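Local atomic coordinates of glycosyl hydrolase family 10 (Prevotella bryantii, PDB entry 4MGQ), a protein that probably hydrolyses internal beta-1,4-xylosidic linkages in xylans as a whole enzyme, of which this chain is a calcium-binding carbohydrate-binding module. Residues A[41-44]-A[48-51]; A[119-122]-A[126-129]. All coordinates share one frame; numbering follows the deposited sequence.

Interaction 1 of 2, residues A[41-44]-A[48-51]; sequences TELQ and TYTL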
loop_
_atom_site.group_PDB
_atom_site.type_symbol
_atom_site.label_atom_id
_atom_site.label_comp_id
_atom_site.label_asym_id
_atom_site.label_seq_id
_atom_site.Cartn_x
_atom_site.Cartn_y
_atom_site.Cartn_z
ATOM N N THR A 41 4.867 13.526 4.805
ATOM C CA THR A 41 4.293 14.810 5.185
ATOM C C THR A 41 2.826 14.577 5.517
ATOM O O THR A 41 2.139 13.879 4.785
ATOM C CB THR A 41 4.418 15.854 4.064
ATOM O OG1 THR A 41 5.801 16.139 3.842
ATOM C CG2 THR A 41 3.691 17.152 4.425
ATOM N N GLU A 42 2.357 15.141 6.627
ATOM C CA GLU A 42 0.950 15.042 7.004
ATOM C C GLU A 42 0.036 15.576 5.900
ATOM O O GLU A 42 0.328 16.605 5.286
ATOM C CB GLU A 42 0.716 15.802 8.311
ATOM C CG GLU A 42 -0.708 15.790 8.808
ATOM C CD GLU A 42 -0.811 16.410 10.191
ATOM O OE1 GLU A 42 -0.814 17.656 10.279
ATOM O OE2 GLU A 42 -0.862 15.646 11.177
ATOM N N LEU A 43 -1.058 14.867 5.621
ATOM C CA LEU A 43 -1.996 15.325 4.604
ATOM C C LEU A 43 -2.758 16.547 5.116
ATOM O O LEU A 43 -3.108 16.620 6.296
ATOM C CB LEU A 43 -2.967 14.208 4.211
ATOM C CG LEU A 43 -2.331 12.839 3.945
ATOM C CD1 LEU A 43 -3.355 11.876 3.352
ATOM C CD2 LEU A 43 -1.094 12.938 3.039
ATOM N N GLN A 44 -2.980 17.513 4.226
ATOM C CA GLN A 44 -3.604 18.782 4.591
ATOM C C GLN A 44 -5.038 18.891 4.106
ATOM O O GLN A 44 -5.354 18.565 2.959
ATOM C CB GLN A 44 -2.793 19.954 4.028
ATOM C CG GLN A 44 -1.334 19.941 4.445
ATOM C CD GLN A 44 -0.509 20.948 3.662
ATOM O OE1 GLN A 44 0.450 20.586 2.970
ATOM N NE2 GLN A 44 -0.883 22.221 3.763
ATOM N N THR A 48 -5.964 17.507 -2.531
ATOM C CA THR A 48 -6.235 16.186 -3.086
ATOM C C THR A 48 -4.954 15.383 -3.265
ATOM O O THR A 48 -3.955 15.882 -3.788
ATOM C CB THR A 48 -6.978 16.287 -4.418
ATOM O OG1 THR A 48 -8.284 16.819 -4.168
ATOM C CG2 THR A 48 -7.130 14.917 -5.070
ATOM N N TYR A 49 -5.005 14.133 -2.819
ATOM C CA TYR A 49 -3.861 13.233 -2.847
ATOM C C TYR A 49 -4.205 12.033 -3.705
ATOM O O TYR A 49 -5.353 11.605 -3.745
ATOM C CB TYR A 49 -3.483 12.794 -1.429
ATOM C CG TYR A 49 -3.046 13.960 -0.588
ATOM C CD1 TYR A 49 -3.979 14.753 0.062
ATOM C CD2 TYR A 49 -1.701 14.288 -0.478
ATOM C CE1 TYR A 49 -3.579 15.852 0.826
ATOM C CE2 TYR A 49 -1.289 15.372 0.282
ATOM C CZ TYR A 49 -2.238 16.153 0.917
ATOM O OH TYR A 49 -1.841 17.238 1.656
ATOM N N THR A 50 -3.210 11.495 -4.396
ATOM C CA THR A 50 -3.452 10.373 -5.300
ATOM C C THR A 50 -2.626 9.171 -4.880
ATOM O O THR A 50 -1.394 9.233 -4.829
ATOM C CB THR A 50 -3.125 10.746 -6.762
ATOM O OG1 THR A 50 -3.962 11.831 -7.177
ATOM C CG2 THR A 50 -3.352 9.560 -7.694
ATOM N N LEU A 51 -3.310 8.079 -4.545
ATOM C CA LEU A 51 -2.628 6.834 -4.219
ATOM C C LEU A 51 -2.391 6.051 -5.502
ATOM O O LEU A 51 -3.338 5.760 -6.224
ATOM C CB LEU A 51 -3.464 5.998 -3.236
ATOM C CG LEU A 51 -2.888 4.637 -2.832
ATOM C CD1 LEU A 51 -1.608 4.777 -2.011
ATOM C CD2 LEU A 51 -3.922 3.820 -2.049
HETATM O O HOH W 1 0.628 17.418 2.335
#
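Tyr-49 reaches back from the start of its strand to Leu-43 and Gln-44, and Tyr-49 alone accounts for more than half of the 171 Å² buried between 41-44 and 48-51. The direct hydrogen bond across the contact is at its phenol oxygen: the backbone N of Gln-44 donates to Tyr-49 OH over 2.8 Å, and the N-H...O angle of 167° makes it nearly straight. This amide comes to the ring obliquely. The same hydroxyl donates to a water 2.6 Å from Tyr-49 OH, so it is both acceptor and donor. That water in turn donates to Glu-42 O and to Gln-44 OE1, tying the phenol to the loop a second time. Because the tyrosine lies near the beginning of an antiparallel strand and its hydroxyl holds a backbone N-H five residues earlier, the geometry meets the definition of a Tyr corner, a feature of Greek-key beta sandwiches; here the loop carries the chain from strand 34-37 in one sheet to strand 48-57 in the other. Leu-43 supplies the apolar half. Its CD2 methyl sits over a face of the Tyr-49 ring, 3.9 Å from the ring centroid and 19° off the normal, a CH-pi contact displaced toward the CE2 side, where CD2 to CE2 is 3.7 Å. On the same face, toward the opposite edge, Leu-43 CB comes within 3.8 Å of Tyr-49 CE1, so the leucine spans the ring from CB to methyl. With Tyr-49 CG beside its own backbone N (chi1 -63°), the ring extends toward the loop. Leu-120 of strand 111-121 touches both Leu-43 and Tyr-49. Gln-44 lays CB 3.7 Å from Tyr-49 OH, while its OE1 is also hydrogen-bonded to Lys-47 NZ.

Interaction 2 of 2, residues A[119-122]-A[126-129]; sequences QLLD and NNLI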
loop_
_atom_site.group_PDB
_atom_site.type_symbol
_atom_site.label_atom_id
_atom_site.label_comp_id
_atom_site.label_asym_id
_atom_site.label_seq_id
_atom_site.Cartn_x
_atom_site.Cartn_y
_atom_site.Cartn_z
ATOM N N GLN A 119 2.892 4.776 -4.296
ATOM C CA GLN A 119 3.154 6.215 -4.221
ATOM C C GLN A 119 1.939 6.920 -3.646
ATOM O O GLN A 119 0.808 6.456 -3.810
ATOM C CB GLN A 119 3.462 6.795 -5.603
ATOM C CG GLN A 119 4.587 6.112 -6.338
ATOM C CD GLN A 119 4.836 6.729 -7.706
ATOM O OE1 GLN A 119 5.977 6.857 -8.142
ATOM N NE2 GLN A 119 3.772 7.082 -8.396
ATOM N N LEU A 120 2.165 8.062 -3.008
ATOM C CA LEU A 120 1.061 8.915 -2.598
ATOM C C LEU A 120 1.449 10.335 -2.943
ATOM O O LEU A 120 2.326 10.908 -2.294
ATOM C CB LEU A 120 0.765 8.789 -1.107
ATOM C CG LEU A 120 -0.430 9.607 -0.611
ATOM C CD1 LEU A 120 -1.770 9.074 -1.158
ATOM C CD2 LEU A 120 -0.445 9.688 0.915
ATOM N N LEU A 121 0.826 10.872 -3.987
ATOM C CA LEU A 121 1.247 12.159 -4.543
ATOM C C LEU A 121 0.385 13.309 -4.063
ATOM O O LEU A 121 -0.841 13.254 -4.132
ATOM C CB LEU A 121 1.237 12.077 -6.064
ATOM C CG LEU A 121 1.911 10.728 -6.320
ATOM C CD1 LEU A 121 1.449 10.049 -7.566
ATOM C CD2 LEU A 121 3.426 10.805 -6.209
ATOM N N ASP A 122 1.027 14.366 -3.576
ATOM C CA ASP A 122 0.280 15.544 -3.165
ATOM C C ASP A 122 -0.102 16.332 -4.435
ATOM O O ASP A 122 0.242 15.899 -5.536
ATOM C CB ASP A 122 1.083 16.350 -2.115
ATOM C CG ASP A 122 2.253 17.150 -2.689
ATOM O OD1 ASP A 122 2.458 17.221 -3.915
ATOM O OD2 ASP A 122 2.973 17.733 -1.853
ATOM N N ASN A 126 4.540 15.721 -5.275
ATOM C CA ASN A 126 5.500 15.152 -4.345
ATOM C C ASN A 126 5.031 13.788 -3.865
ATOM O O ASN A 126 3.874 13.643 -3.482
ATOM C CB ASN A 126 5.707 16.061 -3.135
ATOM C CG ASN A 126 6.245 17.423 -3.513
ATOM O OD1 ASN A 126 7.356 17.541 -4.030
ATOM N ND2 ASN A 126 5.465 18.457 -3.242
ATOM N N ASN A 127 5.925 12.805 -3.870
ATOM C CA ASN A 127 5.591 11.468 -3.384
ATOM C C ASN A 127 5.845 11.374 -1.883
ATOM O O ASN A 127 6.962 11.626 -1.410
ATOM C CB ASN A 127 6.405 10.419 -4.155
ATOM C CG ASN A 127 6.110 8.991 -3.724
ATOM O OD1 ASN A 127 5.125 8.716 -3.030
ATOM N ND2 ASN A 127 6.969 8.067 -4.145
ATOM N N LEU A 128 4.799 11.031 -1.134
ATOM C CA LEU A 128 4.863 11.001 0.320
ATOM C C LEU A 128 5.032 9.594 0.901
ATOM O O LEU A 128 4.955 9.412 2.114
ATOM C CB LEU A 128 3.607 11.650 0.901
ATOM C CG LEU A 128 3.395 13.093 0.440
ATOM C CD1 LEU A 128 2.118 13.668 1.057
ATOM C CD2 LEU A 128 4.617 13.956 0.792
ATOM N N ILE A 129 5.256 8.597 0.049
ATOM C CA ILE A 129 5.556 7.258 0.553
ATOM C C ILE A 129 7.061 7.020 0.549
ATOM O O ILE A 129 7.699 7.042 -0.506
ATOM C CB ILE A 129 4.865 6.155 -0.279
ATOM C CG1 ILE A 129 3.341 6.286 -0.185
ATOM C CG2 ILE A 129 5.350 4.759 0.164
ATOM C CD1 ILE A 129 2.786 6.016 1.202
#
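Asn-127 OD1 receives two backbone N-H groups from opposite faces of its amide plane. Leu-120 N reaches Asn-127 OD1 across the contact at 3.0 Å, tilted 34° from the carbonyl plane; Ile-129 N, two residues on, lies 3.1 Å from Asn-127 OD1 and well above the plane, closing an Asx turn. The side chain extends to this position with CG anti to the backbone N (chi1 -179°). Asp-122 takes a similar part at the other end. Asp-122 OD1 accepts Asn-126 N from above the carboxylate plane, whereas Asp-122 OD2 takes Asn-126 ND2 at 2.9 Å on its syn side, with the carboxylate and amide planes 77° apart. Ordinary backbone bonds lie between: Leu-128 N to Leu-120 O (2.7 Å) and Asp-122 N to Asn-126 O (2.9 Å). They flank the non-hydrogen-bonded pair Leu-121 and Asn-127, where Leu-121 CD2 packs against Asn-127 CB at 3.6 Å. On the buried side, Ile-129 CG1 meets Leu-120 CB at 3.7 Å. With one bridge and side-chain oxygens accepting the remaining amides at both ends, this is a hairpin-like turn-back at the end of strand 111-121, with an Asx turn on its returning arm.

The centres of interactions 1 and 2 lie about 7 Å apart, and strands 48-57 and 111-121, neighbours in one sheet, join them. Thr-50 O and Leu-121 N, 2.9 Å apart, form a probable hydrogen bond between them, while Tyr-49 CE2 packs on Asp-122 CB at 3.5 Å. Leu-128 also touches Leu-43 and Tyr-49, so 126-129 continues the apolar packing of the 41-44 loop. Interaction 2 lies nearer the calcium site: the Asn-127 side chain is about 7 Å from that of Thr-133, a calcium ligand, and the Gln-119 side chain about 11 Å from the ion. The protein ligands of the ion, His-17, Asp-116, Thr-133 and Glu-135, all lie outside both contacts.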